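Local coordinates for protein chitooligosaccharide oxidase (Gibberella zeae, PDB 6Y0R) that oxidises the C1 hydroxyl of chitooligosaccharides to the lactone with a bicovalently bound FAD, passing the electrons to oxygen to give hydrogen peroxide, at residues Met170-His175 with Asp279-Ile283. Numbering follows the deposited sequence.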
loop_
_atom_site.group_PDB
_atom_site.type_symbol
_atom_site.label_atom_id
_atom_site.label_comp_id
_atom_site.label_asym_id
_atom_site.label_seq_id
_atom_site.Cartn_x
_atom_site.Cartn_y
_atom_site.Cartn_z
ATOM N N MET A 170 -9.282 -0.743 6.843
ATOM C CA MET A 170 -10.465 -1.335 7.502
ATOM C C MET A 170 -11.770 -0.582 7.212
ATOM O O MET A 170 -12.788 -1.058 7.717
ATOM C CB MET A 170 -10.205 -1.359 9.015
ATOM C CG MET A 170 -9.058 -2.292 9.350
ATOM S SD MET A 170 -9.621 -3.960 9.015
ATOM C CE MET A 170 -8.039 -4.780 8.809
ATOM N N VAL A 171 -11.765 0.547 6.506
ATOM C CA VAL A 171 -13.037 1.138 6.026
ATOM C C VAL A 171 -13.028 1.290 4.511
ATOM O O VAL A 171 -13.779 2.155 4.012
ATOM C CB VAL A 171 -13.374 2.458 6.739
ATOM C CG1 VAL A 171 -13.652 2.184 8.219
ATOM C CG2 VAL A 171 -12.342 3.545 6.540
ATOM N N ALA A 172 -12.208 0.522 3.790
ATOM C CA ALA A 172 -12.090 0.660 2.323
ATOM C C ALA A 172 -13.459 0.479 1.646
ATOM O O ALA A 172 -13.739 1.170 0.663
ATOM C CB ALA A 172 -11.089 -0.356 1.808
ATOM N N ARG A 173 -14.246 -0.491 2.062
ATOM C CA ARG A 173 -15.468 -0.801 1.289
ATOM C C ARG A 173 -16.456 0.340 1.494
ATOM O O ARG A 173 -17.293 0.528 0.607
ATOM C CB ARG A 173 -16.059 -2.149 1.649
ATOM C CG ARG A 173 -15.129 -3.293 1.268
ATOM C CD ARG A 173 -15.721 -4.665 1.454
ATOM N NE ARG A 173 -16.783 -4.978 0.495
ATOM C CZ ARG A 173 -18.076 -4.915 0.729
ATOM N NH1 ARG A 173 -18.534 -4.490 1.894
ATOM N NH2 ARG A 173 -18.907 -5.280 -0.227
ATOM N N LYS A 174 -16.343 1.118 2.567
ATOM C CA LYS A 174 -17.266 2.284 2.726
ATOM C C LYS A 174 -16.710 3.540 2.063
ATOM O O LYS A 174 -17.498 4.308 1.457
ATOM C CB LYS A 174 -17.533 2.540 4.199
ATOM C CG LYS A 174 -18.509 3.669 4.475
ATOM C CD LYS A 174 -19.930 3.327 4.043
ATOM C CE LYS A 174 -20.853 4.514 4.241
ATOM N NZ LYS A 174 -22.249 4.097 4.043
ATOM N N HIS A 175 -15.413 3.796 2.174
ATOM C CA HIS A 175 -14.837 5.117 1.816
ATOM C C HIS A 175 -13.817 5.019 0.674
ATOM O O HIS A 175 -13.416 6.053 0.165
ATOM C CB HIS A 175 -14.236 5.803 3.036
ATOM C CG HIS A 175 -15.262 6.225 4.036
ATOM N ND1 HIS A 175 -16.189 7.223 3.764
ATOM C CD2 HIS A 175 -15.540 5.760 5.270
ATOM C CE1 HIS A 175 -16.979 7.361 4.844
ATOM N NE2 HIS A 175 -16.624 6.457 5.765
ATOM N N ASP A 279 -10.841 -11.453 10.264
ATOM C CA ASP A 279 -10.794 -10.188 11.044
ATOM C C ASP A 279 -11.349 -9.067 10.188
ATOM O O ASP A 279 -11.246 -9.104 8.960
ATOM C CB ASP A 279 -9.424 -9.847 11.602
ATOM C CG ASP A 279 -8.494 -9.392 10.552
ATOM O OD1 ASP A 279 -7.884 -10.291 9.921
ATOM O OD2 ASP A 279 -8.372 -8.123 10.395
ATOM N N GLY A 280 -11.975 -8.089 10.829
ATOM C CA GLY A 280 -12.544 -6.993 10.058
ATOM C C GLY A 280 -12.978 -5.852 10.942
ATOM O O GLY A 280 -12.776 -5.907 12.178
ATOM N N ALA A 281 -13.598 -4.866 10.322
ATOM C CA ALA A 281 -14.179 -3.711 11.030
ATOM C C ALA A 281 -15.544 -3.399 10.450
ATOM O O ALA A 281 -15.758 -3.539 9.262
ATOM C CB ALA A 281 -13.307 -2.497 10.941
ATOM N N TYR A 282 -16.428 -2.914 11.326
ATOM C CA TYR A 282 -17.823 -2.615 10.962
ATOM C C TYR A 282 -18.148 -1.191 11.436
ATOM O O TYR A 282 -18.028 -0.894 12.633
ATOM C CB TYR A 282 -18.748 -3.633 11.610
ATOM C CG TYR A 282 -20.215 -3.339 11.422
ATOM C CD1 TYR A 282 -20.850 -3.712 10.250
ATOM C CD2 TYR A 282 -20.960 -2.741 12.421
ATOM C CE1 TYR A 282 -22.200 -3.469 10.034
ATOM C CE2 TYR A 282 -22.309 -2.482 12.215
ATOM C CZ TYR A 282 -22.930 -2.857 11.038
ATOM O OH TYR A 282 -24.264 -2.599 10.839
ATOM N N ILE A 283 -18.552 -0.318 10.534
ATOM C CA ILE A 283 -18.938 1.057 10.930
ATOM C C ILE A 283 -20.329 0.952 11.564
ATOM O O ILE A 283 -21.342 0.754 10.873
ATOM C CB ILE A 283 -18.895 2.033 9.765
ATOM C CG1 ILE A 283 -17.497 2.103 9.164
ATOM C CG2 ILE A 283 -19.338 3.422 10.199
ATOM C CD1 ILE A 283 -17.512 2.709 7.813
HETATM O O HOH W 1 -15.523 -0.776 8.040
#
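Met-170 meets the strand 279-283 at Ala-281, their CA atoms 5.6 Å apart, and from there the chain turns at Val-171, the N-cap residue, into the short helix 172-175. No direct hydrogen bond joins the two segments; a water lies within hydrogen-bonding distance of both, 2.8 Å from Met-170 O and 3.0 Å from Ala-281 O, but more acceptors surround it than it has protons. Beside this water the methyl of Ala-281 presses on the base of the methionine, Met-170 CB to Ala-281 CB 3.8 Å. The methionine chain bends at chi2 (-69°) and runs along the strand past Gly-280, until Met-170 CE arrives 3.7 Å from Asp-279 OD2. That carboxylate oxygen also accepts a hydrogen bond from Gln-268 on the adjoining strand; the methyl is in van der Waals contact with it. The contact joins the FAD-binding part of this PCMH-type flavoprotein to the seven-stranded antiparallel sheet that holds strand 275-283; the Met-170 side chain lies about 7 Å from the FAD, and Phe-319 of helix 312-320 touches the side chains of both Met-170 and Asp-279. At the other end Ile-283 reaches across to the helix. Its CG1 stands anti to the carbonyl carbon (chi1 -59°) and the chain continues extended, which carries CD1 in among three side chains. Val-171 CG1 lies 3.9 Å from Ile-283 CD1, the two side chains crossing nearly at right angles. Lys-174 lays its aliphatic root against the same methyl, Lys-174 CG to Ile-283 CD1 3.6 Å, while NZ goes on to a salt bridge with Glu-264. The same CG of Lys-174 sits over one face of the His-175 ring, near its rim; that ring also stacks with Phe-227, and His-175 NE2 comes within 4.4 Å of Ile-283 CD1, obliquely.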